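Local coordinates for Lactamase_B domain-containing protein (Bacillus lehensis G1, PDB 7EV5) that probably acts as a zinc-dependent hydrolase of the metallo-beta-lactamase fold and has dual activity, resembling both B3 metallo-beta-lactamases and glyoxalase II, at residues 55-60 with 90-96. Residues are numbered along the deposited sequence; the frame is centred on the assembly and turned at random.
Sequences AHFDHI and NGSSRLT. With ZN (zinc ion), chain C; ZN (zinc ion), chain B.
Phe57 and Asn90 both carry CG between the backbone N and the carbonyl carbon (chi1 73° and 65°), which swings the phenyl ring over the start of helix 92-96 and turns OD1 of Asn90 toward the residues that follow it, at the start of that helix. The ring receives Ser92 CA over one face, a CH-pi contact 4.2 Å from the centroid, while Asn90 O lies at its edge, in plane. Farther out, Thr96 CG2 approaches Phe57 CZ to 3.5 Å, and Leu95 CD1 meets the rim at CE2, its side chain crossing that of Phe57 at about a right angle. The backbones join through a hydrogen bond from Phe57 N to Asn90 O (3.0 Å), the same oxygen taking a CA-H...O contact from His56. Asn90 OD1 accepts from Ser92 N at 3.0 Å, closing an Asx turn, and from Ser92 OG on a lone pair, two bonds that fix the amide's rotation; its ND2 is held by Trp83 O and Ile100 O.

Residues 55-59 lie within the HxHxDH motif of the superfamily, which begins at His54. His56 ND1 binds one zinc ion with His54 and His131; Asp58 OD2 and His59 NE2 bind the other with His191, while Asp150 serves both. A water bridges the two zinc ions and donates to Asp58 OD1. The bond at Phe57 N thus ties the metal-binding loop at its centre, between strand 46-51 and helix 63-70, to the turn leading into helix 92-96, and the phenyl ring packs on this short helix itself, which lies in the connection from strand 74-77 to strand 108-110.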
loop_
_atom_site.group_PDB
_atom_site.type_symbol
_atom_site.label_atom_id
_atom_site.label_comp_id
_atom_site.label_asym_id
_atom_site.label_seq_id
_atom_site.Cartn_x
_atom_site.Cartn_y
_atom_site.Cartn_z
ATOM N N ALA A 55 6.507 -1.864 -3.837
ATOM C CA ALA A 55 7.802 -1.307 -3.471
ATOM C C ALA A 55 8.265 -0.194 -4.396
ATOM O O ALA A 55 9.465 0.095 -4.456
ATOM C CB ALA A 55 8.865 -2.397 -3.344
ATOM N N HIS A 56 7.346 0.459 -5.099
ATOM C CA HIS A 56 7.733 1.685 -5.784
ATOM C C HIS A 56 8.272 2.692 -4.776
ATOM O O HIS A 56 7.836 2.747 -3.620
ATOM C CB HIS A 56 6.541 2.296 -6.524
ATOM C CG HIS A 56 6.282 1.675 -7.855
ATOM N ND1 HIS A 56 5.033 1.659 -8.431
ATOM C CD2 HIS A 56 7.109 1.055 -8.728
ATOM C CE1 HIS A 56 5.098 1.064 -9.606
ATOM N NE2 HIS A 56 6.344 0.681 -9.808
ATOM N N PHE A 57 9.225 3.505 -5.242
ATOM C CA PHE A 57 9.951 4.420 -4.356
ATOM C C PHE A 57 9.014 5.311 -3.539
ATOM O O PHE A 57 9.323 5.657 -2.391
ATOM C CB PHE A 57 10.924 5.279 -5.177
ATOM C CG PHE A 57 10.241 6.342 -6.005
ATOM C CD1 PHE A 57 10.108 7.649 -5.532
ATOM C CD2 PHE A 57 9.713 6.029 -7.250
ATOM C CE1 PHE A 57 9.469 8.614 -6.294
ATOM C CE2 PHE A 57 9.069 6.991 -8.018
ATOM C CZ PHE A 57 8.944 8.288 -7.538
ATOM N N ASP A 58 7.891 5.736 -4.122
ATOM C CA ASP A 58 7.008 6.677 -3.450
ATOM C C ASP A 58 6.219 6.035 -2.321
ATOM O O ASP A 58 5.524 6.742 -1.586
ATOM C CB ASP A 58 6.083 7.373 -4.465
ATOM C CG ASP A 58 5.210 6.397 -5.244
ATOM O OD1 ASP A 58 5.777 5.493 -5.905
ATOM O OD2 ASP A 58 3.967 6.573 -5.205
ATOM N N HIS A 59 6.327 4.719 -2.158
ATOM C CA HIS A 59 5.677 4.006 -1.071
ATOM C C HIS A 59 6.640 3.530 0.004
ATOM O O HIS A 59 6.182 2.968 1.008
ATOM C CB HIS A 59 4.866 2.820 -1.628
ATOM C CG HIS A 59 3.781 3.253 -2.563
ATOM N ND1 HIS A 59 2.438 3.174 -2.258
ATOM C CD2 HIS A 59 3.857 3.839 -3.779
ATOM C CE1 HIS A 59 1.734 3.684 -3.256
ATOM N NE2 HIS A 59 2.573 4.108 -4.186
ATOM N N ILE A 60 7.951 3.750 -0.154
ATOM C CA ILE A 60 8.954 3.112 0.696
ATOM C C ILE A 60 9.968 4.079 1.285
ATOM O O ILE A 60 10.841 3.646 2.044
ATOM C CB ILE A 60 9.691 1.964 -0.016
ATOM C CG1 ILE A 60 10.587 2.549 -1.117
ATOM C CG2 ILE A 60 8.693 0.934 -0.542
ATOM C CD1 ILE A 60 11.553 1.553 -1.721
ATOM N N ASN A 90 13.017 0.189 -8.500
ATOM C CA ASN A 90 11.847 0.701 -7.798
ATOM C C ASN A 90 11.305 2.000 -8.373
ATOM O O ASN A 90 10.366 2.558 -7.804
ATOM C CB ASN A 90 12.084 0.803 -6.280
ATOM C CG ASN A 90 13.158 1.824 -5.892
ATOM O OD1 ASN A 90 13.340 2.850 -6.555
ATOM N ND2 ASN A 90 13.858 1.545 -4.796
ATOM N N GLY A 91 11.873 2.488 -9.476
ATOM C CA GLY A 91 11.401 3.688 -10.130
ATOM C C GLY A 91 12.093 4.982 -9.731
ATOM O O GLY A 91 11.916 5.989 -10.424
ATOM N N SER A 92 12.868 5.012 -8.646
ATOM C CA SER A 92 13.370 6.304 -8.180
ATOM C C SER A 92 14.335 6.908 -9.191
ATOM O O SER A 92 14.207 8.080 -9.557
ATOM C CB SER A 92 14.051 6.202 -6.813
ATOM O OG SER A 92 14.950 5.110 -6.741
ATOM N N SER A 93 15.332 6.138 -9.625
ATOM C CA SER A 93 16.322 6.687 -10.551
ATOM C C SER A 93 15.666 7.145 -11.845
ATOM O O SER A 93 15.902 8.264 -12.314
ATOM C CB SER A 93 17.402 5.647 -10.846
ATOM O OG SER A 93 18.149 5.348 -9.685
ATOM N N ARG A 94 14.816 6.300 -12.422
ATOM C CA ARG A 94 14.255 6.612 -13.732
ATOM C C ARG A 94 13.252 7.760 -13.667
ATOM O O ARG A 94 13.217 8.607 -14.569
ATOM C CB ARG A 94 13.592 5.376 -14.313
ATOM C CG ARG A 94 14.520 4.397 -14.994
ATOM C CD ARG A 94 13.687 3.559 -15.926
ATOM N NE ARG A 94 14.355 2.364 -16.411
ATOM C CZ ARG A 94 14.260 1.958 -17.669
ATOM N NH1 ARG A 94 13.571 2.686 -18.531
ATOM N NH2 ARG A 94 14.864 0.856 -18.063
ATOM N N LEU A 95 12.410 7.799 -12.633
ATOM C CA LEU A 95 11.325 8.766 -12.600
ATOM C C LEU A 95 11.708 10.065 -11.918
ATOM O O LEU A 95 11.052 11.082 -12.162
ATOM C CB LEU A 95 10.083 8.168 -11.928
ATOM C CG LEU A 95 9.396 7.037 -12.692
ATOM C CD1 LEU A 95 8.225 6.485 -11.888
ATOM C CD2 LEU A 95 8.936 7.497 -14.081
ATOM N N THR A 96 12.738 10.061 -11.071
ATOM C CA THR A 96 13.117 11.261 -10.327
ATOM C C THR A 96 14.577 11.660 -10.479
ATOM O O THR A 96 14.940 12.766 -10.047
ATOM C CB THR A 96 12.798 11.124 -8.823
ATOM O OG1 THR A 96 13.860 10.428 -8.154
ATOM C CG2 THR A 96 11.464 10.409 -8.589
HETATM ZN ZN ZN C . 2.270 5.134 -5.941
HETATM ZN ZN ZN B . 3.240 2.458 -7.640
HETATM O O HOH W 1 3.606 4.303 -7.177
#